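PDB 4F0L: amidohydrolase, which probably acts as a metal-dependent deaminase of the amidohydrolase family, with an iron ion bound in the crystal where zinc is the expected cofactor. Local coordinates for residues His12-Leu20 / Leu46-Val57; Ile31-Ile41 / Gly386-Phe395. All blocks are in the same frame, centred on the assembly; numbering follows the deposited sequence.

In the fold
Starting at the N terminus, strand 12-16 and the corner after it are laid down first, and the hairpin made by strands 29-34 and 37-42 follows. Interaction 1 then closes the first loop, as 46-57 returns to run parallel beside 12-20. The closure of interaction 2 comes far later, after some 340 residues, when the loop 386-395 reaches back to the hairpin. The two closures cross, since 31-41 lies between the partners of interaction 1 and 386-395 beyond both. Strands 12-16 and 29-34 are neighbours in one sheet, joining the contacts directly. Interaction 1 leads from this four-stranded sheet into strand 56-66; interaction 2 ties its hairpin to the loop entering strand 395-399, the neighbour of 56-66 in the large mixed sheet.

Interaction 1. Residues His12-Leu20 / Leu46-Val57; sequences HFIHARQAL and LAGPDDERQSVV
Residues 13-20 and 51-57 run parallel, strands 12-16 and 52-54 crossing at 27° with their axes 4.6 Å apart, and both chains turn a corner together at Arg17-Gln18 and Ser55. Seven backbone hydrogen bonds join them; past the corner the pairing resumes with Gln18 N to Ser55 O (3.0 Å), and the strands there belong to a different sheet or face. On the side of His15, Ala47 CB packs over one face of the imidazole, 3.9 Å from the centroid of the His15 ring, a CH-pi contact. With CG anti to the backbone N (chi1 -178°), the ring reaches this loop. Asp51 brings OD1 within 3.3 Å of Phe13 CB, while its OD2 takes a weak bond from Gly48 N inside the turn. On the other face, Ile14 and Glu52 lie side by side, CD1 of Ile14 3.5 Å from Glu52 OE1. Ala16 CB meets Val57 CG2 at 3.7 Å. Beyond the corner a water bridges Gln18 NE2 (2.7 Å) and Ser55 O. Two of the polar side chains also bond to main-chain oxygens elsewhere, His15 NE2 to Val45 O and Gln18 NE2 to Ala406 O. The chemistry thus divides the work: main-chain bonds hold the two strands together, while the carboxylates of Asp51 and Glu52 take their salt bridges from outside the strand pair, Asp51 OD2 from Arg30 and Glu52 OE2 from Lys432.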
ATOM      1  N   HIS B  12      10.767  35.125   6.332  1.00 30.10           N
ATOM      2  CA  HIS B  12       9.533  34.520   6.903  1.00 28.50           C
ATOM      3  C   HIS B  12       9.894  33.341   7.811  1.00 27.25           C
ATOM      4  O   HIS B  12      10.920  32.688   7.594  1.00 23.92           O
ATOM      5  CB  HIS B  12       8.559  34.073   5.769  1.00 27.13           C
ATOM      6  N   PHE B  13       9.084  33.057   8.846  1.00 24.71           N
ATOM      7  CA  PHE B  13       9.436  32.036   9.837  1.00 23.80           C
ATOM      8  C   PHE B  13       8.350  30.979  10.027  1.00 22.76           C
ATOM      9  O   PHE B  13       7.191  31.317  10.198  1.00 20.99           O
ATOM     10  CB  PHE B  13       9.734  32.672  11.190  1.00 24.26           C
ATOM     11  CG  PHE B  13      11.031  33.423  11.228  1.00 24.24           C
ATOM     12  CD1 PHE B  13      12.211  32.776  11.540  1.00 24.09           C
ATOM     13  CD2 PHE B  13      11.064  34.783  10.954  1.00 25.30           C
ATOM     14  CE1 PHE B  13      13.415  33.468  11.572  1.00 25.54           C
ATOM     15  CE2 PHE B  13      12.265  35.486  10.978  1.00 26.63           C
ATOM     16  CZ  PHE B  13      13.446  34.824  11.286  1.00 26.24           C
ATOM     17  N   ILE B  14       8.761  29.707  10.044  1.00 21.18           N
ATOM     18  CA  ILE B  14       7.893  28.608  10.425  1.00 20.90           C
ATOM     19  C   ILE B  14       8.367  28.140  11.803  1.00 20.25           C
ATOM     20  O   ILE B  14       9.549  27.901  12.012  1.00 19.54           O
ATOM     21  CB  ILE B  14       7.992  27.404   9.440  1.00 21.44           C
ATOM     22  CG1 ILE B  14       7.666  27.777   7.963  1.00 22.68           C
ATOM     23  CG2 ILE B  14       7.140  26.234   9.904  1.00 20.93           C
ATOM     24  CD1 ILE B  14       6.351  28.482   7.738  1.00 23.36           C
ATOM     25  N   HIS B  15       7.447  27.957  12.733  1.00 20.59           N
ATOM     26  CA  HIS B  15       7.791  27.359  14.035  1.00 20.83           C
ATOM     27  C   HIS B  15       7.170  25.981  14.123  1.00 20.22           C
ATOM     28  O   HIS B  15       5.962  25.828  13.969  1.00 20.33           O
ATOM     29  CB  HIS B  15       7.341  28.247  15.209  1.00 21.26           C
ATOM     30  CG  HIS B  15       7.728  27.697  16.581  1.00 22.12           C
ATOM     31  ND1 HIS B  15       7.016  26.738  17.196  1.00 22.84           N
ATOM     32  CD2 HIS B  15       8.805  27.995  17.428  1.00 22.48           C
ATOM     33  CE1 HIS B  15       7.591  26.438  18.376  1.00 23.55           C
ATOM     34  NE2 HIS B  15       8.694  27.206  18.511  1.00 23.72           N
ATOM     35  N   ALA B  16       8.006  24.976  14.351  1.00 19.50           N
ATOM     36  CA  ALA B  16       7.581  23.584  14.408  1.00 19.03           C
ATOM     37  C   ALA B  16       7.710  23.065  15.814  1.00 19.75           C
ATOM     38  O   ALA B  16       8.799  23.149  16.411  1.00 19.38           O
ATOM     39  CB  ALA B  16       8.464  22.755  13.494  1.00 17.83           C
ATOM     40  N   ARG B  17       6.656  22.444  16.323  1.00 20.12           N
ATOM     41  CA  ARG B  17       6.759  21.798  17.635  1.00 21.38           C
ATOM     42  C   ARG B  17       7.786  20.682  17.622  1.00 19.79           C
ATOM     43  O   ARG B  17       8.485  20.502  18.574  1.00 19.21           O
ATOM     44  CB  ARG B  17       5.425  21.196  18.076  1.00 24.73           C
ATOM     45  CG  ARG B  17       4.495  22.142  18.770  1.00 28.81           C
ATOM     46  CD  ARG B  17       3.426  21.389  19.558  1.00 32.79           C
ATOM     47  NE  ARG B  17       2.516  22.354  20.163  1.00 39.19           N
ATOM     48  CZ  ARG B  17       1.581  23.048  19.506  1.00 42.69           C
ATOM     49  NH1 ARG B  17       1.394  22.878  18.184  1.00 42.68           N
ATOM     50  NH2 ARG B  17       0.820  23.918  20.186  1.00 44.31           N
ATOM     51  N   GLN B  18       7.847  19.922  16.525  1.00 18.09           N
ATOM     52  CA  GLN B  18       8.930  18.958  16.297  1.00 17.53           C
ATOM     53  C   GLN B  18       9.372  19.057  14.853  1.00 16.19           C
ATOM     54  O   GLN B  18       8.552  19.219  13.965  1.00 15.06           O
ATOM     55  CB  GLN B  18       8.470  17.517  16.549  1.00 17.45           C
ATOM     56  CG  GLN B  18       7.898  17.213  17.923  1.00 18.64           C
ATOM     57  CD  GLN B  18       7.415  15.787  18.040  1.00 18.68           C
ATOM     58  OE1 GLN B  18       8.211  14.863  18.197  1.00 19.40           O
ATOM     59  NE2 GLN B  18       6.095  15.595  17.966  1.00 19.55           N
ATOM     60  N   ALA B  19      10.662  18.914  14.625  1.00 16.38           N
ATOM     61  CA  ALA B  19      11.200  18.909  13.283  1.00 15.97           C
ATOM     62  C   ALA B  19      12.334  17.923  13.229  1.00 16.52           C
ATOM     63  O   ALA B  19      13.112  17.804  14.172  1.00 17.26           O
ATOM     64  CB  ALA B  19      11.666  20.285  12.878  1.00 15.71           C
ATOM     65  N   LEU B  20      12.405  17.175  12.133  1.00 16.57           N
ATOM     66  CA  LEU B  20      13.403  16.133  11.996  1.00 16.55           C
ATOM     67  C   LEU B  20      14.610  16.691  11.272  1.00 16.96           C
ATOM     68  O   LEU B  20      14.635  16.780  10.039  1.00 17.73           O
ATOM     69  CB  LEU B  20      12.811  14.894  11.282  1.00 15.37           C
ATOM     70  CG  LEU B  20      13.814  13.755  10.985  1.00 15.56           C
ATOM     71  CD1 LEU B  20      14.649  13.334  12.208  1.00 15.66           C
ATOM     72  CD2 LEU B  20      13.121  12.552  10.384  1.00 14.15           C
ATOM     73  N   LEU B  46      10.700  29.753  21.690  1.00 27.73           N
ATOM     74  CA  LEU B  46       9.273  30.023  21.597  1.00 27.41           C
ATOM     75  C   LEU B  46       9.008  30.589  20.223  1.00 28.39           C
ATOM     76  O   LEU B  46       9.939  31.080  19.580  1.00 27.12           O
ATOM     77  CB  LEU B  46       8.830  31.038  22.649  1.00 29.22           C
ATOM     78  CG  LEU B  46       8.954  30.637  24.110  1.00 29.57           C
ATOM     79  CD1 LEU B  46       8.473  31.791  24.952  1.00 31.60           C
ATOM     80  CD2 LEU B  46       8.161  29.382  24.432  1.00 30.07           C
ATOM     81  N   ALA B  47       7.772  30.437  19.735  1.00 28.21           N
ATOM     82  CA  ALA B  47       7.357  31.023  18.453  1.00 29.34           C
ATOM     83  C   ALA B  47       7.368  32.533  18.591  1.00 31.05           C
ATOM     84  O   ALA B  47       6.891  33.056  19.582  1.00 33.07           O
ATOM     85  CB  ALA B  47       5.948  30.547  18.087  1.00 28.05           C
ATOM     86  N   GLY B  48       7.937  33.234  17.619  1.00 31.94           N
ATOM     87  CA  GLY B  48       7.716  34.666  17.512  1.00 32.22           C
ATOM     88  C   GLY B  48       6.248  34.943  17.199  1.00 32.96           C
ATOM     89  O   GLY B  48       5.534  34.070  16.688  1.00 29.87           O
ATOM     90  N   PRO B  49       5.795  36.186  17.451  1.00 35.80           N
ATOM     91  CA  PRO B  49       4.389  36.510  17.204  1.00 36.48           C
ATOM     92  C   PRO B  49       3.959  36.405  15.741  1.00 36.55           C
ATOM     93  O   PRO B  49       2.803  36.149  15.476  1.00 36.82           O
ATOM     94  CB  PRO B  49       4.256  37.941  17.721  1.00 38.16           C
ATOM     95  CG  PRO B  49       5.633  38.516  17.657  1.00 38.16           C
ATOM     96  CD  PRO B  49       6.596  37.373  17.806  1.00 36.90           C
ATOM     97  N   ASP B  50       4.872  36.552  14.794  1.00 36.99           N
ATOM     98  CA  ASP B  50       4.490  36.424  13.390  1.00 37.76           C
ATOM     99  C   ASP B  50       4.842  35.061  12.761  1.00 34.96           C
ATOM    100  O   ASP B  50       4.620  34.861  11.565  1.00 34.18           O
ATOM    101  CB  ASP B  50       5.113  37.577  12.591  1.00 41.90           C
ATOM    102  CG  ASP B  50       4.563  38.950  13.016  1.00 44.92           C
ATOM    103  OD1 ASP B  50       3.355  39.034  13.345  1.00 44.64           O
ATOM    104  OD2 ASP B  50       5.344  39.921  13.028  1.00 44.39           O
ATOM    105  N   ASP B  51       5.362  34.124  13.554  1.00 31.15           N
ATOM    106  CA  ASP B  51       5.753  32.809  13.022  1.00 28.99           C
ATOM    107  C   ASP B  51       4.515  32.021  12.632  1.00 27.12           C
ATOM    108  O   ASP B  51       3.528  32.069  13.318  1.00 26.39           O
ATOM    109  CB  ASP B  51       6.499  31.996  14.063  1.00 27.64           C
ATOM    110  CG  ASP B  51       7.845  32.586  14.421  1.00 28.29           C
ATOM    111  OD1 ASP B  51       8.184  33.673  13.919  1.00 28.18           O
ATOM    112  OD2 ASP B  51       8.574  31.939  15.197  1.00 26.90           O
ATOM    113  N   GLU B  52       4.576  31.319  11.515  1.00 26.69           N
ATOM    114  CA  GLU B  52       3.547  30.367  11.170  1.00 27.89           C
ATOM    115  C   GLU B  52       3.798  29.062  11.919  1.00 26.66           C
ATOM    116  O   GLU B  52       4.891  28.498  11.859  1.00 26.09           O
ATOM    117  CB  GLU B  52       3.560  30.105   9.685  1.00 28.26           C
ATOM    118  CG  GLU B  52       2.435  29.201   9.247  1.00 29.82           C
ATOM    119  CD  GLU B  52       2.531  28.895   7.768  1.00 30.75           C
ATOM    120  OE1 GLU B  52       3.171  29.680   7.045  1.00 33.17           O
ATOM    121  OE2 GLU B  52       2.007  27.869   7.344  1.00 30.92           O
ATOM    122  N   ARG B  53       2.785  28.592  12.627  1.00 25.55           N
ATOM    123  CA  ARG B  53       2.941  27.471  13.549  1.00 26.14           C
ATOM    124  C   ARG B  53       2.610  26.132  12.903  1.00 23.29           C
ATOM    125  O   ARG B  53       1.571  25.991  12.283  1.00 22.90           O
ATOM    126  CB  ARG B  53       2.013  27.664  14.752  1.00 28.75           C
ATOM    127  CG  ARG B  53       2.207  29.003  15.421  1.00 32.11           C
ATOM    128  CD  ARG B  53       3.103  28.846  16.607  1.00 36.08           C
ATOM    129  NE  ARG B  53       2.323  28.450  17.773  1.00 40.26           N
ATOM    130  CZ  ARG B  53       1.882  29.292  18.693  1.00 46.08           C
ATOM    131  NH1 ARG B  53       2.144  30.604  18.608  1.00 46.45           N
ATOM    132  NH2 ARG B  53       1.161  28.822  19.711  1.00 49.60           N
ATOM    133  N   GLN B  54       3.488  25.158  13.069  1.00 20.98           N
ATOM    134  CA  GLN B  54       3.234  23.806  12.575  1.00 20.95           C
ATOM    135  C   GLN B  54       3.559  22.802  13.699  1.00 19.68           C
ATOM    136  O   GLN B  54       4.348  23.090  14.606  1.00 19.20           O
ATOM    137  CB  GLN B  54       4.079  23.549  11.308  1.00 20.92           C
ATOM    138  CG  GLN B  54       3.764  24.478  10.146  1.00 21.95           C
ATOM    139  CD  GLN B  54       2.453  24.127   9.441  1.00 22.51           C
ATOM    140  OE1 GLN B  54       2.017  22.982   9.459  1.00 22.52           O
ATOM    141  NE2 GLN B  54       1.841  25.111   8.783  1.00 22.89           N
ATOM    142  N   SER B  55       2.918  21.640  13.656  1.00 18.72           N
ATOM    143  CA  SER B  55       3.142  20.604  14.652  1.00 18.70           C
ATOM    144  C   SER B  55       4.370  19.777  14.370  1.00 17.03           C
ATOM    145  O   SER B  55       5.192  19.618  15.261  1.00 17.41           O
ATOM    146  CB  SER B  55       1.914  19.682  14.761  1.00 19.91           C
ATOM    147  OG  SER B  55       0.792  20.470  15.139  1.00 22.66           O
ATOM    148  N   VAL B  56       4.486  19.236  13.150  1.00 15.38           N
ATOM    149  CA  VAL B  56       5.552  18.312  12.817  1.00 14.80           C
ATOM    150  C   VAL B  56       6.050  18.601  11.408  1.00 14.48           C
ATOM    151  O   VAL B  56       5.276  18.566  10.473  1.00 14.13           O
ATOM    152  CB  VAL B  56       5.105  16.857  12.890  1.00 14.47           C
ATOM    153  CG1 VAL B  56       6.228  15.931  12.410  1.00 13.97           C
ATOM    154  CG2 VAL B  56       4.673  16.495  14.315  1.00 15.09           C
ATOM    155  N   VAL B  57       7.342  18.913  11.282  1.00 14.53           N
ATOM    156  CA  VAL B  57       7.967  19.324  10.004  1.00 13.95           C
ATOM    157  C   VAL B  57       9.126  18.376   9.684  1.00 13.50           C
ATOM    158  O   VAL B  57       9.919  18.017  10.566  1.00 13.69           O
ATOM    159  CB  VAL B  57       8.462  20.780  10.033  1.00 14.57           C
ATOM    160  CG1 VAL B  57       9.307  21.095   8.793  1.00 14.65           C
ATOM    161  CG2 VAL B  57       7.262  21.726  10.127  1.00 15.03           C
TER
HETATM  162  O   HOH W   1       4.505  17.726  17.496  1.00 30.11           O

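Interaction 2. Residues Ile31-Ile41 / Gly386-Phe395; sequences IGIAGGVICSI and GLKKGASADF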
ATOM      1  N   ILE B  31      12.317  27.859  11.875  1.00 19.94           N
ATOM      2  CA  ILE B  31      12.985  27.768  10.582  1.00 19.75           C
ATOM      3  C   ILE B  31      12.781  29.083   9.863  1.00 19.26           C
ATOM      4  O   ILE B  31      11.645  29.466   9.594  1.00 19.36           O
ATOM      5  CB  ILE B  31      12.412  26.645   9.715  1.00 18.96           C
ATOM      6  CG1 ILE B  31      12.458  25.305  10.453  1.00 19.68           C
ATOM      7  CG2 ILE B  31      13.180  26.538   8.414  1.00 18.72           C
ATOM      8  CD1 ILE B  31      11.677  24.227   9.721  1.00 19.21           C
ATOM      9  N   GLY B  32      13.881  29.784   9.568  1.00 19.34           N
ATOM     10  CA  GLY B  32      13.794  31.060   8.839  1.00 19.09           C
ATOM     11  C   GLY B  32      13.991  30.805   7.351  1.00 17.63           C
ATOM     12  O   GLY B  32      14.827  29.993   6.987  1.00 17.17           O
ATOM     13  N   ILE B  33      13.225  31.513   6.527  1.00 17.03           N
ATOM     14  CA  ILE B  33      13.257  31.415   5.092  1.00 17.29           C
ATOM     15  C   ILE B  33      13.451  32.787   4.494  1.00 17.46           C
ATOM     16  O   ILE B  33      12.799  33.724   4.919  1.00 17.95           O
ATOM     17  CB  ILE B  33      11.896  30.919   4.563  1.00 17.65           C
ATOM     18  CG1 ILE B  33      11.554  29.598   5.181  1.00 17.68           C
ATOM     19  CG2 ILE B  33      11.892  30.808   3.036  1.00 17.67           C
ATOM     20  CD1 ILE B  33      10.044  29.368   5.057  1.00 18.56           C
ATOM     21  N   ALA B  34      14.382  32.893   3.537  1.00 17.13           N
ATOM     22  CA  ALA B  34      14.734  34.110   2.855  1.00 17.47           C
ATOM     23  C   ALA B  34      15.222  33.803   1.435  1.00 17.59           C
ATOM     24  O   ALA B  34      16.146  33.001   1.212  1.00 16.62           O
ATOM     25  CB  ALA B  34      15.819  34.848   3.627  1.00 17.71           C
ATOM     26  N   GLY B  35      14.573  34.447   0.470  1.00 17.98           N
ATOM     27  CA  GLY B  35      14.832  34.212  -0.928  1.00 17.99           C
ATOM     28  C   GLY B  35      14.678  32.774  -1.312  1.00 17.09           C
ATOM     29  O   GLY B  35      15.416  32.294  -2.152  1.00 16.96           O
ATOM     30  N   GLY B  36      13.721  32.083  -0.685  1.00 16.40           N
ATOM     31  CA  GLY B  36      13.487  30.656  -0.953  1.00 15.74           C
ATOM     32  C   GLY B  36      14.511  29.672  -0.379  1.00 15.40           C
ATOM     33  O   GLY B  36      14.525  28.496  -0.754  1.00 14.59           O
ATOM     34  N   VAL B  37      15.397  30.170   0.490  1.00 14.99           N
ATOM     35  CA  VAL B  37      16.447  29.386   1.091  1.00 14.57           C
ATOM     36  C   VAL B  37      16.242  29.413   2.606  1.00 14.47           C
ATOM     37  O   VAL B  37      15.722  30.390   3.147  1.00 15.31           O
ATOM     38  CB  VAL B  37      17.858  29.971   0.666  1.00 15.10           C
ATOM     39  CG1 VAL B  37      19.023  29.305   1.389  1.00 14.94           C
ATOM     40  CG2 VAL B  37      18.068  29.858  -0.851  1.00 14.84           C
ATOM     41  N   ILE B  38      16.690  28.376   3.290  1.00 14.03           N
ATOM     42  CA  ILE B  38      16.647  28.324   4.761  1.00 14.26           C
ATOM     43  C   ILE B  38      17.799  29.165   5.283  1.00 15.23           C
ATOM     44  O   ILE B  38      18.970  28.842   5.088  1.00 15.43           O
ATOM     45  CB  ILE B  38      16.721  26.876   5.295  1.00 13.65           C
ATOM     46  CG1 ILE B  38      15.483  26.123   4.864  1.00 13.06           C
ATOM     47  CG2 ILE B  38      16.779  26.811   6.819  1.00 13.54           C
ATOM     48  CD1 ILE B  38      15.589  24.604   5.092  1.00 12.80           C
ATOM     49  N   CYS B  39      17.462  30.269   5.938  1.00 16.11           N
ATOM     50  CA  CYS B  39      18.506  31.185   6.375  1.00 17.10           C
ATOM     51  C   CYS B  39      18.934  30.885   7.809  1.00 17.86           C
ATOM     52  O   CYS B  39      20.048  31.253   8.213  1.00 19.13           O
ATOM     53  CB  CYS B  39      18.055  32.643   6.196  1.00 17.63           C
ATOM     54  SG  CYS B  39      16.599  33.087   7.163  1.00 17.55           S
ATOM     55  N   SER B  40      18.062  30.250   8.587  1.00 17.65           N
ATOM     56  CA  SER B  40      18.350  29.954   9.997  1.00 18.06           C
ATOM     57  C   SER B  40      17.507  28.796  10.511  1.00 17.73           C
ATOM     58  O   SER B  40      16.398  28.567  10.047  1.00 18.02           O
ATOM     59  CB  SER B  40      18.113  31.205  10.869  1.00 18.29           C
ATOM     60  OG  SER B  40      16.757  31.591  10.813  1.00 17.70           O
ATOM     61  N   ILE B  41      18.076  28.034  11.438  1.00 18.34           N
ATOM     62  CA  ILE B  41      17.365  27.016  12.187  1.00 18.97           C
ATOM     63  C   ILE B  41      17.795  27.169  13.644  1.00 20.61           C
ATOM     64  O   ILE B  41      18.984  27.104  13.937  1.00 20.59           O
ATOM     65  CB  ILE B  41      17.688  25.587  11.726  1.00 18.91           C
ATOM     66  CG1 ILE B  41      17.260  25.357  10.268  1.00 18.45           C
ATOM     67  CG2 ILE B  41      16.959  24.568  12.599  1.00 18.95           C
ATOM     68  CD1 ILE B  41      17.848  24.057   9.713  1.00 18.08           C
ATOM     69  N   GLY B 386      17.930  19.613   2.121  1.00 17.38           N
ATOM     70  CA  GLY B 386      17.537  19.067   3.419  1.00 17.84           C
ATOM     71  C   GLY B 386      17.114  20.165   4.385  1.00 18.41           C
ATOM     72  O   GLY B 386      17.050  21.347   4.014  1.00 18.46           O
ATOM     73  N   LEU B 387      16.838  19.776   5.633  1.00 18.56           N
ATOM     74  CA  LEU B 387      16.530  20.741   6.691  1.00 19.18           C
ATOM     75  C   LEU B 387      17.813  21.253   7.301  1.00 19.60           C
ATOM     76  O   LEU B 387      18.162  20.906   8.415  1.00 20.46           O
ATOM     77  CB  LEU B 387      15.621  20.121   7.768  1.00 19.74           C
ATOM     78  CG  LEU B 387      14.149  20.019   7.417  1.00 19.70           C
ATOM     79  CD1 LEU B 387      13.371  19.449   8.594  1.00 20.14           C
ATOM     80  CD2 LEU B 387      13.602  21.401   7.063  1.00 21.02           C
ATOM     81  N   LYS B 388      18.527  22.057   6.527  1.00 19.70           N
ATOM     82  CA  LYS B 388      19.835  22.594   6.894  1.00 20.56           C
ATOM     83  C   LYS B 388      19.883  24.045   6.476  1.00 20.11           C
ATOM     84  O   LYS B 388      19.289  24.447   5.469  1.00 18.16           O
ATOM     85  CB  LYS B 388      20.977  21.939   6.091  1.00 21.24           C
ATOM     86  CG  LYS B 388      21.042  20.414   6.065  1.00 21.77           C
ATOM     87  CD  LYS B 388      21.936  20.055   4.884  1.00 21.83           C
ATOM     88  CE  LYS B 388      21.969  18.601   4.574  1.00 21.92           C
ATOM     89  NZ  LYS B 388      22.414  18.457   3.156  1.00 21.74           N
ATOM     90  N   LYS B 389      20.689  24.809   7.199  1.00 20.56           N
ATOM     91  CA  LYS B 389      20.992  26.175   6.799  1.00 20.52           C
ATOM     92  C   LYS B 389      21.603  26.169   5.397  1.00 19.81           C
ATOM     93  O   LYS B 389      22.426  25.312   5.075  1.00 19.71           O
ATOM     94  CB  LYS B 389      21.892  26.831   7.865  1.00 22.21           C
ATOM     95  CG  LYS B 389      21.261  26.769   9.279  1.00 23.25           C
ATOM     96  CD  LYS B 389      22.101  27.084  10.549  1.00 25.14           C
ATOM     97  CE  LYS B 389      21.926  28.537  11.112  1.00 27.22           C
ATOM     98  NZ  LYS B 389      21.045  28.862  12.340  1.00 26.91           N
ATOM     99  N   GLY B 390      21.141  27.087   4.540  1.00 18.77           N
ATOM    100  CA  GLY B 390      21.619  27.176   3.175  1.00 18.06           C
ATOM    101  C   GLY B 390      20.991  26.235   2.173  1.00 16.82           C
ATOM    102  O   GLY B 390      21.252  26.364   0.986  1.00 16.77           O
ATOM    103  N   ALA B 391      20.162  25.304   2.633  1.00 15.72           N
ATOM    104  CA  ALA B 391      19.372  24.466   1.743  1.00 15.04           C
ATOM    105  C   ALA B 391      18.200  25.238   1.154  1.00 14.78           C
ATOM    106  O   ALA B 391      17.759  26.266   1.685  1.00 14.66           O
ATOM    107  CB  ALA B 391      18.855  23.241   2.471  1.00 14.43           C
ATOM    108  N   SER B 392      17.684  24.738   0.039  1.00 14.58           N
ATOM    109  CA  SER B 392      16.396  25.241  -0.477  1.00 14.36           C
ATOM    110  C   SER B 392      15.350  25.064   0.616  1.00 13.96           C
ATOM    111  O   SER B 392      15.411  24.062   1.346  1.00 13.54           O
ATOM    112  CB  SER B 392      15.959  24.500  -1.735  1.00 14.14           C
ATOM    113  OG  SER B 392      14.876  25.208  -2.352  1.00 14.99           O
ATOM    114  N   ALA B 393      14.418  26.026   0.741  1.00 14.00           N
ATOM    115  CA  ALA B 393      13.346  25.907   1.743  1.00 14.13           C
ATOM    116  C   ALA B 393      12.260  24.956   1.234  1.00 13.71           C
ATOM    117  O   ALA B 393      11.177  25.376   0.851  1.00 13.81           O
ATOM    118  CB  ALA B 393      12.786  27.288   2.157  1.00 14.81           C
ATOM    119  N   ASP B 394      12.588  23.670   1.269  1.00 13.52           N
ATOM    120  CA  ASP B 394      11.744  22.586   0.794  1.00 13.65           C
ATOM    121  C   ASP B 394      11.420  21.667   1.982  1.00 13.86           C
ATOM    122  O   ASP B 394      12.299  20.959   2.491  1.00 14.32           O
ATOM    123  CB  ASP B 394      12.474  21.745  -0.269  1.00 13.36           C
ATOM    124  CG  ASP B 394      12.904  22.532  -1.495  1.00 14.03           C
ATOM    125  OD1 ASP B 394      12.704  23.762  -1.590  1.00 15.08           O
ATOM    126  OD2 ASP B 394      13.472  21.898  -2.403  1.00 14.61           O
ATOM    127  N   PHE B 395      10.167  21.642   2.421  1.00 14.01           N
ATOM    128  CA  PHE B 395       9.828  20.809   3.547  1.00 13.88           C
ATOM    129  C   PHE B 395       8.328  20.620   3.622  1.00 14.01           C
ATOM    130  O   PHE B 395       7.575  21.200   2.803  1.00 13.37           O
ATOM    131  CB  PHE B 395      10.433  21.353   4.859  1.00 14.84           C
ATOM    132  CG  PHE B 395      10.254  22.821   5.052  1.00 16.14           C
ATOM    133  CD1 PHE B 395       9.041  23.330   5.452  1.00 16.73           C
ATOM    134  CD2 PHE B 395      11.298  23.707   4.785  1.00 16.82           C
ATOM    135  CE1 PHE B 395       8.870  24.694   5.624  1.00 17.77           C
ATOM    136  CE2 PHE B 395      11.123  25.055   4.967  1.00 17.58           C
ATOM    137  CZ  PHE B 395       9.913  25.553   5.378  1.00 17.94           C
TER
HETATM  138  O   HOH W   2      16.045  27.511  -3.204  1.00 23.45           O
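Gly36 to Ile38, at the turn of the hairpin, meets the loop 389-393 through three main-chain hydrogen bonds. Ile38 is gripped at both ends: its N donates to Ala391 O (2.9 Å, nearly straight at 173°), and its O accepts from Gly390 N at 2.8 Å. Gly36 O takes Ala393 N at 2.9 Å from above the carbonyl plane, and a water that donates to the same oxygen also donates to Ser392 OG. That hydroxyl in turn donates to Asp394 OD1 (2.7 Å), an oxygen that Arg429 N also engages. At the far end Lys389, bent at its third and fourth torsions (99° and 102°), folds its ammonium back to Ile41 O, with NZ to O 3.1 Å.

Between these polar grips Ile38 points into the loop, its CD1 among Leu387, Ala391 and Phe395. Ile33 CG2 rests on Ala393 CB at 3.7 Å, and Ile33 CD1 meets the edge of the Phe395 ring in its plane, at CZ. A type I' β-hairpin, with glycines at both central turn positions, here packs against the loop before strand 395-399, consistent with the β-domain of amidohydrolases, built from N- and C-terminal parts of the chain beside the barrel.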